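Local atomic coordinates of phosphoribosylformylglycinamidine cyclo-ligase (Thermus thermophilus HB8, PDB entry 5AVM), a protein that probably catalyses the ATP-dependent ring closure of formylglycinamidine ribonucleotide to 5-aminoimidazole ribonucleotide, a step of de novo purine biosynthesis. Residues 184-189 against 219-224; 274-279 against 293-298. All coordinates share one frame; numbering follows the deposited sequence.

In the fold
Both contacts lie within the C-terminal AIR synthase domain, and they follow each other along the chain: contact 1 closes before contact 2 opens. Contact 1 joins the loop between strand 176-181 and helix 190-196 to the loop that enters helix 225-233. Contact 2 packs the beginning of helix 275-283 against the turn before strand 298-304. Their centres are about 11 Å apart, and they touch where Asn295 ND2 probably donates to Gly184 O and the Phe276 ring packs beside the same oxygen. Loop 184-189 therefore reaches both ways, toward helix 79-92 of the N-terminal domain through contact 1 and toward the aromatic packing of contact 2.

Contact 1: 184-189 against 219-224; sequences GPHTNG and RPHRAY. With SO4 (sulfate ion), chain L.
His186 and Thr187 carry most of this contact, both of them meeting His221 on the other loop. Before them comes Gly184, whose backbone, with its positive phi, takes a conformation that calls for glycine. A water then joins the two backbones, accepting from His186 N at 2.8 Å and donating to Arg219 O at 3.0 Å. The ring of His186 lies face to face with that of His221, the centroids 3.9 Å apart and the planes inclined by 24°. The overlap is uneven: His186 ND1 sits over the middle of the His221 ring, whereas His221 CD2 meets the His186 face nearer its rim. Tyr224 OH, itself hydrogen-bonded to Pro181 O, lies in the plane of the His186 ring at its edge, 3.7 Å from His186 CE1. Thr187 reaches the edge of the stacked partner: with OG1 between the backbone N and the carbonyl carbon (chi1 43°), this hydroxyl is hydrogen-bonded to His221 ND1 at 2.7 Å, the donor left undecided. Thr187 OG1 also bonds His86 ND1; His221 NE2 is hydrogen-bonded to His243 NE2, so both nitrogens of the His221 ring are engaged, which would fix its rotation. Gly189, the N-cap of helix 190-196, gives its N-H to sulfate O4 at 3.0 Å, nearly straight at 162°; the ion thus sits at the helix N-terminus, although it probably comes from the crystallisation liquor. The buried contact packs against helix 79-92, whose Asp82, Asn85 and Asn89 bond to the backbone of 221-224, with helices 190-196 and 225-233 starting directly from its two loops.

Contact 2: 274-279 against 293-298; sequences PVFPYL and VFNMGL
Phe276, on the first turn of helix 275-283, is set against a type I' beta turn, Asn295 to Leu298, that leads from helix 287-293 into strand 298-304. The Phe276 ring is the centre of the contact and is sandwiched between two aliphatic groups. Val275 CG1 lies over the middle of one face. The opposite face takes the methyl of Met296, whose CE stands 3.7 Å from the ring centroid in a CH-pi contact, displaced toward the rim and 3.4 Å from Phe276 CD1. Although the CB of Met296 points away from the helix, bends at chi2 and chi3 (-68° and 77°) turn the chain back and bring CE over the ring. SD follows at a greater distance and obliquely, as a looser Met-aromatic contact. Phe294 approaches from the CE1 side, with its CB 3.5 Å from Phe276 CE1. The two phenyl rings are inclined at 43°, their centroids 5.7 Å apart. Leu279, one helical turn further on, adds a more distant touch, its CD1 being 4.5 Å from Phe294 CZ, and both side chains also rest on Ile193 of helix 190-196. The contact is thus apolar over most of its area, but a polar group closes it at the far end of the Phe276 ring. There the amide plane of Asn295 stands almost upright to the ring, and its OD1 comes 3.3 Å from Phe276 CZ. This buried oxygen also accepts from Ser182 OG. Within the turn it makes an Asx turn: Gly297 N donates to Asn295 OD1 at 2.7 Å, in the plane of the side-chain carbonyl.

Contact 1: 184-189 against 219-224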
loop_
_atom_site.group_PDB
_atom_site.type_symbol
_atom_site.label_atom_id
_atom_site.label_comp_id
_atom_site.label_asym_id
_atom_site.label_seq_id
_atom_site.Cartn_x
_atom_site.Cartn_y
_atom_site.Cartn_z
ATOM N N GLY B 184 2.088 4.419 -24.349
ATOM C CA GLY B 184 2.906 5.600 -24.185
ATOM C C GLY B 184 3.864 5.331 -23.053
ATOM O O GLY B 184 4.238 4.178 -22.837
ATOM N N PRO B 185 4.270 6.358 -22.298
ATOM C CA PRO B 185 5.208 6.115 -21.198
ATOM C C PRO B 185 4.626 5.264 -20.067
ATOM O O PRO B 185 5.363 4.720 -19.245
ATOM C CB PRO B 185 5.574 7.528 -20.738
ATOM C CG PRO B 185 5.330 8.378 -21.980
ATOM C CD PRO B 185 4.041 7.800 -22.490
ATOM N N HIS B 186 3.306 5.131 -20.042
ATOM C CA HIS B 186 2.649 4.367 -18.990
ATOM C C HIS B 186 2.899 5.039 -17.650
ATOM O O HIS B 186 2.529 6.201 -17.472
ATOM C CB HIS B 186 3.145 2.920 -18.985
ATOM C CG HIS B 186 2.407 2.034 -19.942
ATOM N ND1 HIS B 186 2.618 0.676 -20.016
ATOM C CD2 HIS B 186 1.420 2.309 -20.828
ATOM C CE1 HIS B 186 1.790 0.150 -20.900
ATOM N NE2 HIS B 186 1.051 1.120 -21.407
ATOM N N THR B 187 3.535 4.345 -16.714
ATOM C CA THR B 187 3.769 4.947 -15.406
ATOM C C THR B 187 5.176 4.830 -14.834
ATOM O O THR B 187 5.357 4.650 -13.628
ATOM C CB THR B 187 2.755 4.419 -14.350
ATOM O OG1 THR B 187 2.599 3.005 -14.492
ATOM C CG2 THR B 187 1.408 5.090 -14.520
ATOM N N ASN B 188 6.177 4.941 -15.693
ATOM C CA ASN B 188 7.554 4.892 -15.237
ATOM C C ASN B 188 8.394 5.826 -16.102
ATOM O O ASN B 188 8.164 5.931 -17.306
ATOM C CB ASN B 188 8.101 3.461 -15.300
ATOM C CG ASN B 188 7.693 2.622 -14.091
ATOM O OD1 ASN B 188 8.234 2.782 -12.995
ATOM N ND2 ASN B 188 6.731 1.729 -14.289
ATOM N N GLY B 189 9.345 6.516 -15.472
ATOM C CA GLY B 189 10.222 7.425 -16.189
ATOM C C GLY B 189 9.696 8.839 -16.322
ATOM O O GLY B 189 10.234 9.640 -17.086
ATOM N N ARG B 219 -1.784 9.779 -21.338
ATOM C CA ARG B 219 -2.579 8.632 -21.762
ATOM C C ARG B 219 -2.340 7.554 -20.708
ATOM O O ARG B 219 -1.195 7.165 -20.442
ATOM C CB ARG B 219 -2.132 8.136 -23.139
ATOM C CG ARG B 219 -2.870 6.898 -23.624
ATOM C CD ARG B 219 -2.925 6.869 -25.140
ATOM N NE ARG B 219 -3.792 7.926 -25.677
ATOM C CZ ARG B 219 -3.443 8.757 -26.657
ATOM N NH1 ARG B 219 -2.239 8.662 -27.215
ATOM N NH2 ARG B 219 -4.296 9.681 -27.079
ATOM N N PRO B 220 -3.420 7.062 -20.086
ATOM C CA PRO B 220 -3.327 6.034 -19.048
ATOM C C PRO B 220 -2.504 4.782 -19.360
ATOM O O PRO B 220 -2.363 4.374 -20.514
ATOM C CB PRO B 220 -4.792 5.700 -18.768
ATOM C CG PRO B 220 -5.492 7.002 -19.048
ATOM C CD PRO B 220 -4.824 7.447 -20.321
ATOM N N HIS B 221 -1.957 4.189 -18.302
ATOM C CA HIS B 221 -1.191 2.951 -18.390
ATOM C C HIS B 221 -2.187 1.940 -18.981
ATOM O O HIS B 221 -3.326 1.857 -18.529
ATOM C CB HIS B 221 -0.769 2.531 -16.979
ATOM C CG HIS B 221 0.206 1.394 -16.938
ATOM N ND1 HIS B 221 1.489 1.536 -16.455
ATOM C CD2 HIS B 221 0.085 0.099 -17.311
ATOM C CE1 HIS B 221 2.118 0.377 -16.535
ATOM N NE2 HIS B 221 1.288 -0.511 -17.049
ATOM N N ARG B 222 -1.768 1.184 -19.991
ATOM C CA ARG B 222 -2.655 0.214 -20.629
ATOM C C ARG B 222 -2.740 -1.144 -19.923
ATOM O O ARG B 222 -1.718 -1.745 -19.583
ATOM C CB ARG B 222 -2.216 0.012 -22.080
ATOM C CG ARG B 222 -3.098 -0.904 -22.900
ATOM C CD ARG B 222 -2.765 -0.766 -24.377
ATOM N NE ARG B 222 -3.128 0.563 -24.869
ATOM C CZ ARG B 222 -2.754 1.071 -26.045
ATOM N NH1 ARG B 222 -1.991 0.366 -26.871
ATOM N NH2 ARG B 222 -3.146 2.289 -26.399
ATOM N N ALA B 223 -3.967 -1.623 -19.714
ATOM C CA ALA B 223 -4.207 -2.916 -19.079
ATOM C C ALA B 223 -4.328 -4.001 -20.139
ATOM O O ALA B 223 -4.930 -3.781 -21.189
ATOM C CB ALA B 223 -5.482 -2.871 -18.254
ATOM N N TYR B 224 -3.772 -5.176 -19.855
ATOM C CA TYR B 224 -3.824 -6.294 -20.792
ATOM C C TYR B 224 -4.691 -7.449 -20.306
ATOM O O TYR B 224 -4.491 -8.596 -20.709
ATOM C CB TYR B 224 -2.407 -6.790 -21.078
ATOM C CG TYR B 224 -1.546 -5.701 -21.667
ATOM C CD1 TYR B 224 -1.804 -5.196 -22.942
ATOM C CD2 TYR B 224 -0.535 -5.111 -20.919
ATOM C CE1 TYR B 224 -1.083 -4.126 -23.450
ATOM C CE2 TYR B 224 0.193 -4.045 -21.414
ATOM C CZ TYR B 224 -0.087 -3.555 -22.677
ATOM O OH TYR B 224 0.632 -2.485 -23.150
HETATM S S SO4 L . 8.854 7.666 -12.020
HETATM O O1 SO4 L . 9.414 9.015 -11.849
HETATM O O2 SO4 L . 8.336 7.170 -10.721
HETATM O O3 SO4 L . 7.755 7.708 -13.002
HETATM O O4 SO4 L . 9.910 6.761 -12.515
HETATM O O HOH W 1 1.105 5.673 -21.648
#

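Contact 2: 274-279 against 293-298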
loop_
_atom_site.group_PDB
_atom_site.type_symbol
_atom_site.label_atom_id
_atom_site.label_comp_id
_atom_site.label_asym_id
_atom_site.label_seq_id
_atom_site.Cartn_x
_atom_site.Cartn_y
_atom_site.Cartn_z
ATOM N N PRO B 274 5.335 7.453 -30.791
ATOM C CA PRO B 274 6.094 8.604 -31.294
ATOM C C PRO B 274 6.603 9.560 -30.218
ATOM O O PRO B 274 7.572 10.299 -30.438
ATOM C CB PRO B 274 5.101 9.276 -32.231
ATOM C CG PRO B 274 3.798 9.039 -31.528
ATOM C CD PRO B 274 3.906 7.582 -31.130
ATOM N N VAL B 275 5.944 9.544 -29.059
ATOM C CA VAL B 275 6.318 10.415 -27.950
ATOM C C VAL B 275 7.704 10.107 -27.401
ATOM O O VAL B 275 8.339 10.988 -26.832
ATOM C CB VAL B 275 5.310 10.316 -26.790
ATOM C CG1 VAL B 275 5.469 8.985 -26.071
ATOM C CG2 VAL B 275 5.509 11.476 -25.842
ATOM N N PHE B 276 8.175 8.870 -27.575
ATOM C CA PHE B 276 9.494 8.484 -27.074
ATOM C C PHE B 276 10.676 9.139 -27.792
ATOM O O PHE B 276 11.440 9.886 -27.177
ATOM C CB PHE B 276 9.655 6.962 -27.102
ATOM C CG PHE B 276 8.820 6.249 -26.080
ATOM C CD1 PHE B 276 8.933 6.565 -24.728
ATOM C CD2 PHE B 276 7.907 5.272 -26.465
ATOM C CE1 PHE B 276 8.145 5.915 -23.776
ATOM C CE2 PHE B 276 7.115 4.616 -25.521
ATOM C CZ PHE B 276 7.234 4.939 -24.178
ATOM N N PRO B 277 10.853 8.867 -29.100
ATOM C CA PRO B 277 11.982 9.485 -29.802
ATOM C C PRO B 277 11.915 11.005 -29.750
ATOM O O PRO B 277 12.930 11.686 -29.878
ATOM C CB PRO B 277 11.851 8.929 -31.216
ATOM C CG PRO B 277 10.374 8.702 -31.359
ATOM C CD PRO B 277 10.015 8.094 -30.037
ATOM N N TYR B 278 10.706 11.524 -29.554
ATOM C CA TYR B 278 10.486 12.960 -29.452
ATOM C C TYR B 278 11.129 13.446 -28.156
ATOM O O TYR B 278 11.915 14.390 -28.153
ATOM C CB TYR B 278 8.990 13.268 -29.432
ATOM C CG TYR B 278 8.705 14.736 -29.277
ATOM C CD1 TYR B 278 9.094 15.645 -30.259
ATOM C CD2 TYR B 278 8.103 15.229 -28.121
ATOM C CE1 TYR B 278 8.898 17.010 -30.090
ATOM C CE2 TYR B 278 7.902 16.592 -27.941
ATOM C CZ TYR B 278 8.305 17.475 -28.926
ATOM O OH TYR B 278 8.136 18.824 -28.742
ATOM N N LEU B 279 10.788 12.795 -27.050
ATOM C CA LEU B 279 11.354 13.149 -25.756
ATOM C C LEU B 279 12.866 13.008 -25.878
ATOM O O LEU B 279 13.624 13.907 -25.525
ATOM C CB LEU B 279 10.827 12.197 -24.679
ATOM C CG LEU B 279 9.316 12.206 -24.459
ATOM C CD1 LEU B 279 8.915 11.070 -23.536
ATOM C CD2 LEU B 279 8.904 13.552 -23.893
ATOM N N VAL B 293 15.044 3.542 -19.097
ATOM C CA VAL B 293 14.047 4.348 -18.403
ATOM C C VAL B 293 12.619 4.134 -18.924
ATOM O O VAL B 293 11.671 4.065 -18.133
ATOM C CB VAL B 293 14.401 5.873 -18.508
ATOM C CG1 VAL B 293 13.306 6.723 -17.886
ATOM C CG2 VAL B 293 15.728 6.154 -17.829
ATOM N N PHE B 294 12.467 4.020 -20.244
ATOM C CA PHE B 294 11.150 3.862 -20.859
ATOM C C PHE B 294 10.863 2.478 -21.422
ATOM O O PHE B 294 11.779 1.709 -21.711
ATOM C CB PHE B 294 10.983 4.898 -21.966
ATOM C CG PHE B 294 11.198 6.303 -21.510
ATOM C CD1 PHE B 294 10.366 6.874 -20.554
ATOM C CD2 PHE B 294 12.240 7.065 -22.030
ATOM C CE1 PHE B 294 10.572 8.190 -20.119
ATOM C CE2 PHE B 294 12.450 8.385 -21.598
ATOM C CZ PHE B 294 11.614 8.942 -20.643
ATOM N N ASN B 295 9.580 2.175 -21.592
ATOM C CA ASN B 295 9.182 0.873 -22.112
ATOM C C ASN B 295 9.368 0.750 -23.625
ATOM O O ASN B 295 9.243 -0.344 -24.186
ATOM C CB ASN B 295 7.731 0.560 -21.733
ATOM C CG ASN B 295 6.736 1.549 -22.313
ATOM O OD1 ASN B 295 6.687 1.769 -23.523
ATOM N ND2 ASN B 295 5.921 2.136 -21.447
ATOM N N MET B 296 9.666 1.872 -24.278
ATOM C CA MET B 296 9.898 1.900 -25.724
ATOM C C MET B 296 8.800 1.229 -26.538
ATOM O O MET B 296 9.050 0.746 -27.637
ATOM C CB MET B 296 11.241 1.239 -26.033
ATOM C CG MET B 296 12.420 1.876 -25.310
ATOM S SD MET B 296 12.779 3.541 -25.880
ATOM C CE MET B 296 11.546 4.455 -25.113
ATOM N N GLY B 297 7.584 1.208 -26.006
ATOM C CA GLY B 297 6.479 0.586 -26.712
ATOM C C GLY B 297 6.213 -0.846 -26.277
ATOM O O GLY B 297 5.256 -1.474 -26.733
ATOM N N LEU B 298 7.068 -1.370 -25.403
ATOM C CA LEU B 298 6.920 -2.731 -24.895
ATOM C C LEU B 298 6.119 -2.679 -23.595
ATOM O O LEU B 298 6.690 -2.511 -22.523
ATOM C CB LEU B 298 8.300 -3.340 -24.638
ATOM C CG LEU B 298 9.219 -3.405 -25.865
ATOM C CD1 LEU B 298 10.621 -3.733 -25.450
ATOM C CD2 LEU B 298 8.691 -4.441 -26.841
#